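Local coordinates for protein actinorhodin polyketide putative beta-ketoacyl synthase 2 (Streptomyces coelicolor A3, PDB 1TQY) that probably serves as the chain length factor, a ketosynthase-like subunit of the synthase that builds the actinorhodin polyketide chain, at residues Val16-Pro21 and Gly238-Val243; Asp174-Ala179 and Val190-Val195. All coordinates share one frame; numbering follows the deposited sequence.

Overall arrangement
From the N terminus, the first long strand, 11-20, runs to Ala20, and the next residue, Pro21, binds a sodium ion. The chain then makes helices 26-34 and 78-93 and strand 106-111. Next come helix 171-185 and strand 189-196, which fold back on each other in contact 2, closing a short loop of ten residues. Strand 238-246 follows and pairs with the first strand in contact 1, so the whole of contact 2 falls within this much longer loop. The two contacts share a sheet: strand 238-246 lies between strands 11-20 and 189-196, and Leu242 N approaches Ser192 O at 2.7 Å, a probable hydrogen bond.

Contact 1 (Val16-Pro21 and Gly238-Val243). With NA (sodium ion), chain K.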
# COMPACT_ATOMS: atom_id res chain seq x y z
N VAL B 16 -8.59 0.27 21.14
CA VAL B 16 -8.06 1.40 20.39
C VAL B 16 -6.78 1.94 21.00
O VAL B 16 -6.54 1.79 22.20
CB VAL B 16 -9.12 2.54 20.28
CG1 VAL B 16 -10.45 1.98 19.78
CG2 VAL B 16 -9.30 3.23 21.62
N GLY B 17 -5.94 2.52 20.16
CA GLY B 17 -4.68 3.09 20.61
C GLY B 17 -4.46 4.41 19.90
O GLY B 17 -4.34 4.43 18.67
N VAL B 18 -4.41 5.51 20.64
CA VAL B 18 -4.23 6.79 19.97
C VAL B 18 -2.98 7.56 20.34
O VAL B 18 -2.58 7.63 21.50
CB VAL B 18 -5.46 7.72 20.17
CG1 VAL B 18 -6.75 6.93 20.02
CG2 VAL B 18 -5.39 8.42 21.49
N VAL B 19 -2.33 8.09 19.31
CA VAL B 19 -1.14 8.90 19.47
C VAL B 19 -1.44 10.19 18.69
O VAL B 19 -1.33 10.23 17.46
CB VAL B 19 0.11 8.16 18.92
CG1 VAL B 19 0.42 6.95 19.80
CG2 VAL B 19 -0.11 7.69 17.49
N ALA B 20 -1.83 11.23 19.41
CA ALA B 20 -2.20 12.50 18.78
C ALA B 20 -1.50 13.74 19.33
O ALA B 20 -1.08 13.77 20.49
CB ALA B 20 -3.71 12.69 18.87
N PRO B 21 -1.38 14.79 18.50
CA PRO B 21 -0.72 16.03 18.91
C PRO B 21 -1.34 16.66 20.16
O PRO B 21 -0.67 17.43 20.85
CB PRO B 21 -0.87 16.93 17.68
CG PRO B 21 -0.85 15.94 16.55
CD PRO B 21 -1.76 14.85 17.08
N GLY B 238 1.00 11.52 13.80
CA GLY B 238 0.28 10.67 14.71
C GLY B 238 -0.80 9.87 14.02
O GLY B 238 -0.80 9.71 12.80
N GLY B 239 -1.73 9.36 14.82
CA GLY B 239 -2.81 8.57 14.28
C GLY B 239 -3.40 7.62 15.30
O GLY B 239 -3.43 7.91 16.50
N ALA B 240 -3.86 6.47 14.83
CA ALA B 240 -4.44 5.49 15.72
C ALA B 240 -4.36 4.10 15.15
O ALA B 240 -4.24 3.91 13.94
CB ALA B 240 -5.89 5.85 15.99
N ILE B 241 -4.41 3.13 16.03
CA ILE B 241 -4.39 1.74 15.62
C ILE B 241 -5.54 1.15 16.40
O ILE B 241 -5.75 1.50 17.56
CB ILE B 241 -3.07 1.06 16.02
CG1 ILE B 241 -1.90 1.65 15.21
CG2 ILE B 241 -3.17 -0.44 15.80
CD1 ILE B 241 -1.95 1.37 13.70
N LEU B 242 -6.32 0.29 15.77
CA LEU B 242 -7.42 -0.33 16.49
C LEU B 242 -7.47 -1.82 16.22
O LEU B 242 -6.95 -2.30 15.22
CB LEU B 242 -8.76 0.32 16.15
CG LEU B 242 -9.00 1.25 14.96
CD1 LEU B 242 -10.48 1.64 14.97
CD2 LEU B 242 -8.11 2.51 15.05
N VAL B 243 -8.10 -2.53 17.14
CA VAL B 243 -8.22 -3.98 17.04
C VAL B 243 -9.64 -4.31 16.60
O VAL B 243 -10.61 -3.98 17.28
CB VAL B 243 -7.91 -4.64 18.41
CG1 VAL B 243 -8.15 -6.14 18.33
CG2 VAL B 243 -6.47 -4.35 18.80
NA NA K . 1.18 18.72 20.74
O HOH W 1 0.24 20.20 22.29
O HOH W 2 2.79 21.04 19.79
O HOH W 3 1.89 17.46 22.01
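Val19 and Gly239 face each other as an antiparallel hydrogen-bonded pair, and the Val19 side chain leans onto the backbone of Gly239. Its CG2 lies 3.5 Å from both Gly239 N and Gly239 O. With chi1 at -68°, CG1 is anti to the carbonyl carbon, and CG2 takes the crowded position between N and C. Two bonds close the pair: Val19 N to Gly239 O, nearly straight, and Gly239 N to Val19 O at 2.8 Å. Val19 O also meets the CA-H of Gly238 at 3.2 Å, measured from CA to O. Gly17 and Ile241 form the next hydrogen-bonded pair. Gly17 N gives a bent bond (135°) to Ile241 O, 2.8 Å from N to O, while the bond from Ile241 N to Gly17 O is straighter. Ala240 CA lies 3.1 Å from Gly17 O, a bent CA-H...O contact. Ala240 CB is 3.4 Å from this same Gly17 O.

Val16, Val18, Ala240 and Leu242 share one face. Here the contacts are looser: Val18 CG1 reaches Ala240 CB at 4.3 Å, and Val16 CG1 meets Leu242 CB. Leu242 chi1 is 15°, which nearly eclipses CG with the backbone N. Helix 345-359 packs on Val18 and Leu242. Val19 and Ile241 lie on the other face, against Ala86 of helix 78-93.

Past the end of the strand, Pro21 O binds the sodium ion at 2.3 Å, with Gln58 O and water also around the metal. The buried antiparallel pair, running into a loop that holds a cation, belongs to the core sheet of the N-terminal half of the thiolase fold.

Contact 2 (Asp174-Ala179 and Val190-Val195); sequences DALGHA and VVSGGV
This contact is an alpha-beta unit of the thiolase fold, in which Ala175, Leu176 and Ala179 of helix 171-185 lie on Val190, Ser192 and Gly193 of the strand that follows. Helix and strand run antiparallel, at 173°, with segment axes 7.2 Å apart at closest approach. In catalytic ketosynthases the equivalent helix follows the active-site cysteine; this chain length factor has glutamine there.

Small side chains let the helix come close. The methyl of Ala179 points at the strand, and its CB meets Val190 CG1 at 3.4 Å, tighter than usual for two carbons. CG1 is the Val190 branch anti to the backbone N. The same methyl touches the next inward-facing residue, with Ala179 CB 3.8 Å from Ser192 OG. One turn earlier, Ala175 CB lies 4.0 Å from Ser192 OG and also near Gly193 O. The serine hydroxyl therefore rests against both alanines.

Ser192 OG is anti to its own N, with chi1 at -168°. It is buried, and its hydrogen bond goes to Val109 O, not to the helix. Ala175 O is 3.4 Å from Ser192 OG, with no hydrogen bond between them; it accepts the helix bond from Ala179 N.

Leu176 reaches the strand with CD1, which lies beside Ser192 and 3.8 Å from Gly193 N. Its chi1 of -101° is not a staggered value, and CD1 approaches Ser192 OG too closely, so the exact place of this methyl is doubtful.

The strand bonds to strand 106-111 through Val191 and Gly193 and to strand 238-246 through Val190 and Ser192. Val191 points away from the helix and packs on Leu91 of helix 78-93, so helices 171-185 and 78-93 lie on opposite faces of this strand.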
# COMPACT_ATOMS: atom_id res chain seq x y z
N ASP B 174 -9.53 3.24 4.23
CA ASP B 174 -9.45 2.10 3.33
C ASP B 174 -8.82 0.90 4.03
O ASP B 174 -9.24 -0.24 3.81
CB ASP B 174 -8.63 2.46 2.09
CG ASP B 174 -9.39 3.39 1.14
OD1 ASP B 174 -8.75 3.95 0.22
OD2 ASP B 174 -10.62 3.55 1.30
N ALA B 175 -7.81 1.15 4.87
CA ALA B 175 -7.13 0.08 5.60
C ALA B 175 -8.13 -0.64 6.50
O ALA B 175 -8.18 -1.87 6.55
CB ALA B 175 -5.98 0.66 6.44
N LEU B 176 -8.92 0.16 7.22
CA LEU B 176 -9.95 -0.35 8.13
C LEU B 176 -10.98 -1.17 7.37
O LEU B 176 -11.43 -2.22 7.84
CB LEU B 176 -10.63 0.82 8.84
CG LEU B 176 -10.20 1.15 10.27
CD1 LEU B 176 -8.76 0.74 10.51
CD2 LEU B 176 -10.39 2.64 10.51
N GLY B 177 -11.34 -0.70 6.19
CA GLY B 177 -12.30 -1.43 5.38
C GLY B 177 -11.65 -2.71 4.89
O GLY B 177 -12.30 -3.76 4.75
N HIS B 178 -10.35 -2.64 4.62
CA HIS B 178 -9.60 -3.80 4.13
C HIS B 178 -9.54 -4.87 5.22
O HIS B 178 -9.59 -6.08 4.95
CB HIS B 178 -8.18 -3.38 3.71
CG HIS B 178 -7.39 -4.45 3.03
ND1 HIS B 178 -6.93 -4.34 1.74
CD2 HIS B 178 -6.94 -5.65 3.48
CE1 HIS B 178 -6.23 -5.41 1.42
NE2 HIS B 178 -6.21 -6.22 2.46
N ALA B 179 -9.43 -4.42 6.47
CA ALA B 179 -9.39 -5.33 7.60
C ALA B 179 -10.73 -6.02 7.71
O ALA B 179 -10.80 -7.24 7.90
CB ALA B 179 -9.09 -4.57 8.88
N VAL B 190 -7.79 -8.64 13.60
CA VAL B 190 -6.98 -7.86 12.68
C VAL B 190 -6.65 -6.52 13.31
O VAL B 190 -7.54 -5.80 13.80
CB VAL B 190 -7.72 -7.64 11.34
CG1 VAL B 190 -6.93 -6.66 10.48
CG2 VAL B 190 -7.87 -8.97 10.60
N VAL B 191 -5.37 -6.19 13.33
CA VAL B 191 -4.91 -4.92 13.88
C VAL B 191 -4.86 -3.98 12.68
O VAL B 191 -4.24 -4.28 11.66
CB VAL B 191 -3.51 -5.06 14.51
CG1 VAL B 191 -2.97 -3.69 14.89
CG2 VAL B 191 -3.61 -5.94 15.74
N SER B 192 -5.49 -2.82 12.81
CA SER B 192 -5.57 -1.93 11.67
C SER B 192 -5.50 -0.47 12.07
O SER B 192 -5.87 -0.08 13.17
CB SER B 192 -6.90 -2.18 10.94
OG SER B 192 -6.94 -1.54 9.68
N GLY B 193 -5.01 0.34 11.14
CA GLY B 193 -4.91 1.75 11.42
C GLY B 193 -3.83 2.36 10.57
O GLY B 193 -3.47 1.86 9.50
N GLY B 194 -3.30 3.47 11.07
CA GLY B 194 -2.26 4.17 10.36
C GLY B 194 -1.73 5.29 11.23
O GLY B 194 -2.39 5.76 12.17
N VAL B 195 -0.51 5.69 10.91
CA VAL B 195 0.20 6.74 11.60
C VAL B 195 1.16 7.33 10.58
O VAL B 195 1.79 6.59 9.83
CB VAL B 195 1.03 6.18 12.78
CG1 VAL B 195 1.96 7.26 13.32
CG2 VAL B 195 0.11 5.69 13.90